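Local structure of monovalent Na+/H+ antiporter subunit A (Dietzia sp. DQ12-45-1b, 7D3U) at the interface of chains A and B and the interface of chains C and A. The protein forms a large subunit of the Mrp complex, a multisubunit bacterial pump that exchanges sodium ions for protons across the cell membrane. Coordinates in Å, arbitrary orientation; residue numbers count along the deposited sequence, not the author numbering. Chains: chain A, Monovalent Na+/H+ antiporter subunit A; chain B, Monovalent Na+/H+ antiporter subunit C; chain C, Monovalent Na+/H+ antiporter subunit D.

Contact 1 and contact 2 lie about 33 Å apart, measured between the centres of their C-alpha atoms, and share no residues. Both use subunit A, but different stretches of it: contact 1 takes the loop after helix 682-701 and the short helix 711-718, whereas contact 2 takes the end of helix 566-569 and the start of helix 571-587. Contact 1 joins loops and a short helix of subunits A and C, probably outside the membrane, through polar groups and a few aliphatic branches; contact 2 is wholly apolar packing against subunit D. Through them one long chain is tied to two separate partners of the Mrp complex.

Contact 1: the interface of chains A and B. Residues chain A 707-710, 713, 717; chain B 44, 49, 60-61, 63, 65.
A small, mixed polar and apolar, mostly loop-mediated interface joins subunit A to subunit C, fastening the segment that ends in helix 711-718 to the connection between helices 24-44 and 66-90 of chain B. The polar centre is A:Ser710, just ahead of helix 711-718. With chi1 at 64°, the hydroxyl A:Ser710 OG sits between the backbone N and the carbonyl carbon, where it accepts a hydrogen bond from A:Gly713 N at 2.9 Å and so caps the first turn. A:Ser710 OG also donates to the carboxylate oxygen B:Asp65 OD2 at 3.1 Å, approaching from above the carboxylate plane, 48° out of it. B:Asp65 holds CG anti to its backbone N (chi1 -175°), which carries the carboxylate toward this helix start; the negative charge would probably be favoured there, and A:Arg707 NH1, 4.7 Å from B:Asp65 OD2 and not in contact with it, may add to this.

Beside this pair, A:Leu709 and B:Arg49 cross obliquely. The methyl A:Leu709 CD1 lies over one face of the guanidinium, off centre, 3.6 Å from B:Arg49 CZ. The backbone carbonyl A:Glu708 O stands above the same face near NH1, but the N-H points elsewhere and no hydrogen bond forms. B:Thr63 O lies in plane at an edge of that guanidinium and may help to orient it. Farther along, A:Leu717 and B:Thr63 meet tip to tip, A:Leu717 CD1 lying 3.3 Å from the hydroxyl B:Thr63 OG1. For subunit A, the site anchors a short helix between its membrane segments onto subunit C.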
ATOM      1  N   ARG A 707     -16.343 -33.009  -0.830  1.00 78.23           N
ATOM      2  CA  ARG A 707     -17.721 -32.688  -1.163  1.00 78.23           C
ATOM      3  C   ARG A 707     -18.057 -33.245  -2.537  1.00 78.23           C
ATOM      4  O   ARG A 707     -17.179 -33.414  -3.386  1.00 78.23           O
ATOM      5  CB  ARG A 707     -17.970 -31.178  -1.131  1.00 78.23           C
ATOM      6  CG  ARG A 707     -17.204 -30.408  -2.180  1.00 78.23           C
ATOM      7  CD  ARG A 707     -17.463 -28.922  -2.056  1.00 78.23           C
ATOM      8  NE  ARG A 707     -16.750 -28.160  -3.075  1.00 78.23           N
ATOM      9  CZ  ARG A 707     -17.228 -27.894  -4.285  1.00 78.23           C
ATOM     10  NH1 ARG A 707     -16.503 -27.187  -5.138  1.00 78.23           N
ATOM     11  NH2 ARG A 707     -18.420 -28.344  -4.646  1.00 78.23           N
ATOM     12  N   GLU A 708     -19.341 -33.535  -2.745  1.00 81.35           N
ATOM     13  CA  GLU A 708     -19.790 -34.183  -3.971  1.00 81.35           C
ATOM     14  C   GLU A 708     -19.530 -33.320  -5.198  1.00 81.35           C
ATOM     15  O   GLU A 708     -18.712 -33.674  -6.052  1.00 81.35           O
ATOM     16  CB  GLU A 708     -21.280 -34.515  -3.875  1.00 81.35           C
ATOM     17  CG  GLU A 708     -21.597 -35.704  -2.986  1.00 81.35           C
ATOM     18  CD  GLU A 708     -21.508 -37.023  -3.724  1.00 81.35           C
ATOM     19  OE1 GLU A 708     -22.552 -37.502  -4.214  1.00 81.35           O
ATOM     20  OE2 GLU A 708     -20.396 -37.581  -3.815  1.00 81.35           O
ATOM     21  N   LEU A 709     -20.211 -32.178  -5.282  1.00 79.52           N
ATOM     22  CA  LEU A 709     -20.079 -31.272  -6.415  1.00 79.52           C
ATOM     23  C   LEU A 709     -20.765 -29.950  -6.104  1.00 79.52           C
ATOM     24  O   LEU A 709     -21.889 -29.936  -5.593  1.00 79.52           O
ATOM     25  CB  LEU A 709     -20.669 -31.891  -7.684  1.00 79.52           C
ATOM     26  CG  LEU A 709     -20.440 -31.107  -8.978  1.00 79.52           C
ATOM     27  CD1 LEU A 709     -18.960 -30.913  -9.225  1.00 79.52           C
ATOM     28  CD2 LEU A 709     -21.085 -31.807 -10.158  1.00 79.52           C
ATOM     29  N   SER A 710     -20.095 -28.838  -6.396  1.00 79.98           N
ATOM     30  CA  SER A 710     -20.672 -27.527  -6.142  1.00 79.98           C
ATOM     31  C   SER A 710     -21.993 -27.367  -6.881  1.00 79.98           C
ATOM     32  O   SER A 710     -22.155 -27.839  -8.009  1.00 79.98           O
ATOM     33  CB  SER A 710     -19.698 -26.434  -6.571  1.00 79.98           C
ATOM     34  OG  SER A 710     -19.471 -26.473  -7.968  1.00 79.98           O
ATOM     35  N   GLY A 713     -21.484 -25.732  -9.961  1.00 77.72           N
ATOM     36  CA  GLY A 713     -20.914 -26.663 -10.921  1.00 77.72           C
ATOM     37  C   GLY A 713     -21.969 -27.542 -11.563  1.00 77.72           C
ATOM     38  O   GLY A 713     -21.979 -27.735 -12.782  1.00 77.72           O
ATOM     39  N   LEU A 717     -22.886 -27.597 -15.580  1.00 78.53           N
ATOM     40  CA  LEU A 717     -22.940 -28.810 -16.391  1.00 78.53           C
ATOM     41  C   LEU A 717     -24.358 -29.127 -16.849  1.00 78.53           C
ATOM     42  O   LEU A 717     -24.537 -29.793 -17.875  1.00 78.53           O
ATOM     43  CB  LEU A 717     -22.344 -30.001 -15.636  1.00 78.53           C
ATOM     44  CG  LEU A 717     -21.014 -29.789 -14.919  1.00 78.53           C
ATOM     45  CD1 LEU A 717     -20.649 -31.019 -14.113  1.00 78.53           C
ATOM     46  CD2 LEU A 717     -19.919 -29.456 -15.912  1.00 78.53           C
TER
ATOM     47  N   ALA B  44      -9.706 -28.032  -6.084  1.00 71.28           N
ATOM     48  CA  ALA B  44     -10.923 -27.674  -5.367  1.00 71.28           C
ATOM     49  C   ALA B  44     -12.165 -28.197  -6.071  1.00 71.28           C
ATOM     50  O   ALA B  44     -13.201 -28.396  -5.428  1.00 71.28           O
ATOM     51  CB  ALA B  44     -11.009 -26.160  -5.200  1.00 71.28           C
ATOM     52  N   ARG B  49     -13.272 -36.444 -10.334  1.00 80.15           N
ATOM     53  CA  ARG B  49     -13.968 -36.594 -11.606  1.00 80.15           C
ATOM     54  C   ARG B  49     -13.019 -36.110 -12.694  1.00 80.15           C
ATOM     55  O   ARG B  49     -12.743 -34.911 -12.793  1.00 80.15           O
ATOM     56  CB  ARG B  49     -15.273 -35.801 -11.612  1.00 80.15           C
ATOM     57  CG  ARG B  49     -16.205 -36.143 -10.464  1.00 80.15           C
ATOM     58  CD  ARG B  49     -17.298 -35.103 -10.313  1.00 80.15           C
ATOM     59  NE  ARG B  49     -16.775 -33.838  -9.810  1.00 80.15           N
ATOM     60  CZ  ARG B  49     -16.572 -33.576  -8.523  1.00 80.15           C
ATOM     61  NH1 ARG B  49     -16.849 -34.493  -7.607  1.00 80.15           N
ATOM     62  NH2 ARG B  49     -16.092 -32.399  -8.153  1.00 80.15           N
ATOM     63  N   PRO B  60     -23.033 -35.379 -14.687  1.00 86.21           N
ATOM     64  CA  PRO B  60     -22.536 -34.947 -13.377  1.00 86.21           C
ATOM     65  C   PRO B  60     -22.105 -36.133 -12.528  1.00 86.21           C
ATOM     66  O   PRO B  60     -22.441 -37.286 -12.803  1.00 86.21           O
ATOM     67  CB  PRO B  60     -23.736 -34.222 -12.761  1.00 86.21           C
ATOM     68  CG  PRO B  60     -24.917 -34.776 -13.473  1.00 86.21           C
ATOM     69  CD  PRO B  60     -24.456 -35.056 -14.870  1.00 86.21           C
ATOM     70  N   ALA B  61     -21.336 -35.827 -11.485  1.00 85.84           N
ATOM     71  CA  ALA B  61     -20.665 -36.806 -10.635  1.00 85.84           C
ATOM     72  C   ALA B  61     -19.679 -37.671 -11.409  1.00 85.84           C
ATOM     73  O   ALA B  61     -19.161 -38.652 -10.863  1.00 85.84           O
ATOM     74  CB  ALA B  61     -21.669 -37.695  -9.887  1.00 85.84           C
ATOM     75  N   THR B  63     -17.874 -35.846 -14.494  1.00 81.24           N
ATOM     76  CA  THR B  63     -17.050 -34.891 -15.218  1.00 81.24           C
ATOM     77  C   THR B  63     -16.463 -33.855 -14.268  1.00 81.24           C
ATOM     78  O   THR B  63     -17.048 -33.529 -13.234  1.00 81.24           O
ATOM     79  CB  THR B  63     -17.851 -34.178 -16.307  1.00 81.24           C
ATOM     80  OG1 THR B  63     -18.601 -33.107 -15.722  1.00 81.24           O
ATOM     81  CG2 THR B  63     -18.793 -35.142 -16.997  1.00 81.24           C
ATOM     82  N   ASP B  65     -15.400 -30.354 -12.674  1.00 76.77           N
ATOM     83  CA  ASP B  65     -16.174 -29.133 -12.517  1.00 76.77           C
ATOM     84  C   ASP B  65     -15.587 -28.016 -13.375  1.00 76.77           C
ATOM     85  O   ASP B  65     -14.372 -27.917 -13.560  1.00 76.77           O
ATOM     86  CB  ASP B  65     -16.217 -28.726 -11.045  1.00 76.77           C
ATOM     87  CG  ASP B  65     -17.106 -27.534 -10.800  1.00 76.77           C
ATOM     88  OD1 ASP B  65     -17.971 -27.258 -11.654  1.00 76.77           O
ATOM     89  OD2 ASP B  65     -16.927 -26.860  -9.765  1.00 76.77           O
TER

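Contact 2: the interface of chains C and A. Residues chain C 169, 172, 176, 215, 219, 225-226; chain A 569-570, 572-573, 576.
Apolar packing inside the membrane region joins subunit A to subunit D here, with no nitrogen or oxygen of one chain within bonding reach of the other. A:Val573, with 83 Å² hidden, is the main knob. Its CG1, anti to the backbone N (chi1 171°), points into a cluster of branch tips from two helices of chain C. C:Leu172 meets it tip to tip, C:Leu172 CD2 to A:Val573 CG1 at 3.7 Å, while C:Ile219 comes across at about a right angle and brings CD1 to the same methyl. C:Ile176 slides past in the opposite direction. The second branch, A:Val573 CG2, faces C:Val226 CG1 at 3.5 Å, so that the valine is held from both sides. C:Val226 CG1 also lies against the backbone of A:Ala572.

One turn on, A:Val576 crosses C:Phe215 obliquely. The ring, placed by CG anti to the backbone N (chi1 164°), has C:Ile219 CD1 over one face, 3.4 Å above its plane and offset toward the rim. A:Val576 CG1 comes from the opposite side, beyond the rim, and lies 3.5 Å from C:Phe215 CE1. The ring tip C:Phe215 CZ reaches toward the carbonyl A:Val573 O at 3.6 Å. An alanine at C:Phe215 would remove the ring rim that A:Val576 packs against and the face that C:Ile219 covers, and would probably loosen the packing of A:Val576 against chain C. The other branch, A:Val576 CG2, rests against C:Pro225 CB at 3.7 Å.

In the fold, the first turns of the membrane helix 571-587 of subunit A pack against helices 157-187 and 204-221 of subunit D, with the loop holding C:Pro225 and C:Val226, which links helix 204-221 to helix 228-231, along its side.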
ATOM      1  N   VAL C 169       5.720  -8.447  -3.529  1.00 67.82           N
ATOM      2  CA  VAL C 169       4.891  -8.704  -2.352  1.00 67.82           C
ATOM      3  C   VAL C 169       3.408  -8.525  -2.618  1.00 67.82           C
ATOM      4  O   VAL C 169       2.594  -8.839  -1.742  1.00 67.82           O
ATOM      5  CB  VAL C 169       5.264  -7.788  -1.176  1.00 67.82           C
ATOM      6  CG1 VAL C 169       6.740  -7.905  -0.861  1.00 67.82           C
ATOM      7  CG2 VAL C 169       4.891  -6.370  -1.513  1.00 67.82           C
ATOM      8  N   LEU C 172       2.528 -11.964  -4.571  1.00 65.53           N
ATOM      9  CA  LEU C 172       2.468 -13.001  -3.549  1.00 65.53           C
ATOM     10  C   LEU C 172       1.175 -12.907  -2.752  1.00 65.53           C
ATOM     11  O   LEU C 172       0.539 -13.928  -2.470  1.00 65.53           O
ATOM     12  CB  LEU C 172       3.686 -12.897  -2.631  1.00 65.53           C
ATOM     13  CG  LEU C 172       3.722 -13.733  -1.352  1.00 65.53           C
ATOM     14  CD1 LEU C 172       3.405 -15.187  -1.635  1.00 65.53           C
ATOM     15  CD2 LEU C 172       5.080 -13.608  -0.689  1.00 65.53           C
ATOM     16  N   ILE C 176      -1.772 -15.675  -2.680  1.00 62.89           N
ATOM     17  CA  ILE C 176      -2.284 -16.212  -1.424  1.00 62.89           C
ATOM     18  C   ILE C 176      -3.796 -16.034  -1.353  1.00 62.89           C
ATOM     19  O   ILE C 176      -4.518 -16.925  -0.890  1.00 62.89           O
ATOM     20  CB  ILE C 176      -1.573 -15.554  -0.231  1.00 62.89           C
ATOM     21  CG1 ILE C 176      -0.125 -16.029  -0.153  1.00 62.89           C
ATOM     22  CG2 ILE C 176      -2.287 -15.880   1.060  1.00 62.89           C
ATOM     23  CD1 ILE C 176       0.660 -15.387   0.960  1.00 62.89           C
ATOM     24  N   PHE C 215      -5.560 -12.904   5.535  1.00 67.41           N
ATOM     25  CA  PHE C 215      -4.134 -12.636   5.671  1.00 67.41           C
ATOM     26  C   PHE C 215      -3.560 -12.072   4.381  1.00 67.41           C
ATOM     27  O   PHE C 215      -2.699 -11.187   4.413  1.00 67.41           O
ATOM     28  CB  PHE C 215      -3.406 -13.913   6.084  1.00 67.41           C
ATOM     29  CG  PHE C 215      -1.924 -13.862   5.887  1.00 67.41           C
ATOM     30  CD1 PHE C 215      -1.163 -12.880   6.495  1.00 67.41           C
ATOM     31  CD2 PHE C 215      -1.288 -14.805   5.105  1.00 67.41           C
ATOM     32  CE1 PHE C 215       0.201 -12.834   6.313  1.00 67.41           C
ATOM     33  CE2 PHE C 215       0.076 -14.766   4.924  1.00 67.41           C
ATOM     34  CZ  PHE C 215       0.821 -13.782   5.532  1.00 67.41           C
ATOM     35  N   ILE C 219      -1.814  -8.453   4.089  1.00 63.89           N
ATOM     36  CA  ILE C 219      -0.593  -8.125   3.359  1.00 63.89           C
ATOM     37  C   ILE C 219      -0.848  -6.949   2.430  1.00 63.89           C
ATOM     38  O   ILE C 219      -0.069  -5.990   2.380  1.00 63.89           O
ATOM     39  CB  ILE C 219      -0.079  -9.342   2.573  1.00 63.89           C
ATOM     40  CG1 ILE C 219       0.241 -10.506   3.502  1.00 63.89           C
ATOM     41  CG2 ILE C 219       1.157  -8.970   1.780  1.00 63.89           C
ATOM     42  CD1 ILE C 219       0.611 -11.761   2.753  1.00 63.89           C
ATOM     43  N   PRO C 225       2.833  -7.222  10.849  1.00 69.95           N
ATOM     44  CA  PRO C 225       3.873  -8.238  10.637  1.00 69.95           C
ATOM     45  C   PRO C 225       4.392  -8.110   9.218  1.00 69.95           C
ATOM     46  O   PRO C 225       5.570  -8.397   8.975  1.00 69.95           O
ATOM     47  CB  PRO C 225       3.162  -9.581  10.862  1.00 69.95           C
ATOM     48  CG  PRO C 225       1.884  -9.246  11.545  1.00 69.95           C
ATOM     49  CD  PRO C 225       1.527  -7.899  11.032  1.00 69.95           C
ATOM     50  N   VAL C 226       3.560  -7.673   8.281  1.00 68.85           N
ATOM     51  CA  VAL C 226       3.970  -7.446   6.900  1.00 68.85           C
ATOM     52  C   VAL C 226       3.638  -5.995   6.570  1.00 68.85           C
ATOM     53  O   VAL C 226       2.558  -5.667   6.074  1.00 68.85           O
ATOM     54  CB  VAL C 226       3.300  -8.425   5.934  1.00 68.85           C
ATOM     55  CG1 VAL C 226       3.917  -9.786   6.095  1.00 68.85           C
ATOM     56  CG2 VAL C 226       1.812  -8.536   6.230  1.00 68.85           C
TER
ATOM     57  N   HIS A 569      11.310  -8.666   2.859  1.00 74.23           N
ATOM     58  CA  HIS A 569       9.890  -8.419   3.067  1.00 74.23           C
ATOM     59  C   HIS A 569       9.025  -9.621   2.725  1.00 74.23           C
ATOM     60  O   HIS A 569       7.842  -9.629   3.077  1.00 74.23           O
ATOM     61  CB  HIS A 569       9.455  -7.203   2.252  1.00 74.23           C
ATOM     62  CG  HIS A 569      10.264  -5.977   2.533  1.00 74.23           C
ATOM     63  ND1 HIS A 569      10.284  -5.369   3.768  1.00 74.23           N
ATOM     64  CD2 HIS A 569      11.091  -5.254   1.744  1.00 74.23           C
ATOM     65  CE1 HIS A 569      11.083  -4.319   3.726  1.00 74.23           C
ATOM     66  NE2 HIS A 569      11.585  -4.226   2.509  1.00 74.23           N
ATOM     67  N   VAL A 570       9.576 -10.628   2.048  1.00 70.92           N
ATOM     68  CA  VAL A 570       8.849 -11.877   1.859  1.00 70.92           C
ATOM     69  C   VAL A 570       9.009 -12.774   3.081  1.00 70.92           C
ATOM     70  O   VAL A 570       8.093 -13.531   3.422  1.00 70.92           O
ATOM     71  CB  VAL A 570       9.314 -12.572   0.569  1.00 70.92           C
ATOM     72  CG1 VAL A 570       8.788 -13.993   0.496  1.00 70.92           C
ATOM     73  CG2 VAL A 570       8.853 -11.784  -0.641  1.00 70.92           C
ATOM     74  N   ALA A 572       8.838 -11.828   6.071  1.00 70.38           N
ATOM     75  CA  ALA A 572       7.744 -11.440   6.952  1.00 70.38           C
ATOM     76  C   ALA A 572       6.433 -12.084   6.530  1.00 70.38           C
ATOM     77  O   ALA A 572       5.580 -12.363   7.377  1.00 70.38           O
ATOM     78  CB  ALA A 572       7.607  -9.919   6.979  1.00 70.38           C
ATOM     79  N   VAL A 573       6.250 -12.329   5.231  1.00 68.02           N
ATOM     80  CA  VAL A 573       5.047 -13.011   4.769  1.00 68.02           C
ATOM     81  C   VAL A 573       5.112 -14.494   5.103  1.00 68.02           C
ATOM     82  O   VAL A 573       4.132 -15.082   5.574  1.00 68.02           O
ATOM     83  CB  VAL A 573       4.854 -12.785   3.259  1.00 68.02           C
ATOM     84  CG1 VAL A 573       3.744 -13.670   2.731  1.00 68.02           C
ATOM     85  CG2 VAL A 573       4.557 -11.328   2.967  1.00 68.02           C
ATOM     86  N   VAL A 576       4.453 -15.386   8.882  1.00 69.51           N
ATOM     87  CA  VAL A 576       3.035 -15.407   9.220  1.00 69.51           C
ATOM     88  C   VAL A 576       2.336 -16.572   8.534  1.00 69.51           C
ATOM     89  O   VAL A 576       1.372 -17.127   9.071  1.00 69.51           O
ATOM     90  CB  VAL A 576       2.374 -14.066   8.866  1.00 69.51           C
ATOM     91  CG1 VAL A 576       0.996 -13.994   9.476  1.00 69.51           C
ATOM     92  CG2 VAL A 576       3.220 -12.920   9.370  1.00 69.51           C
TER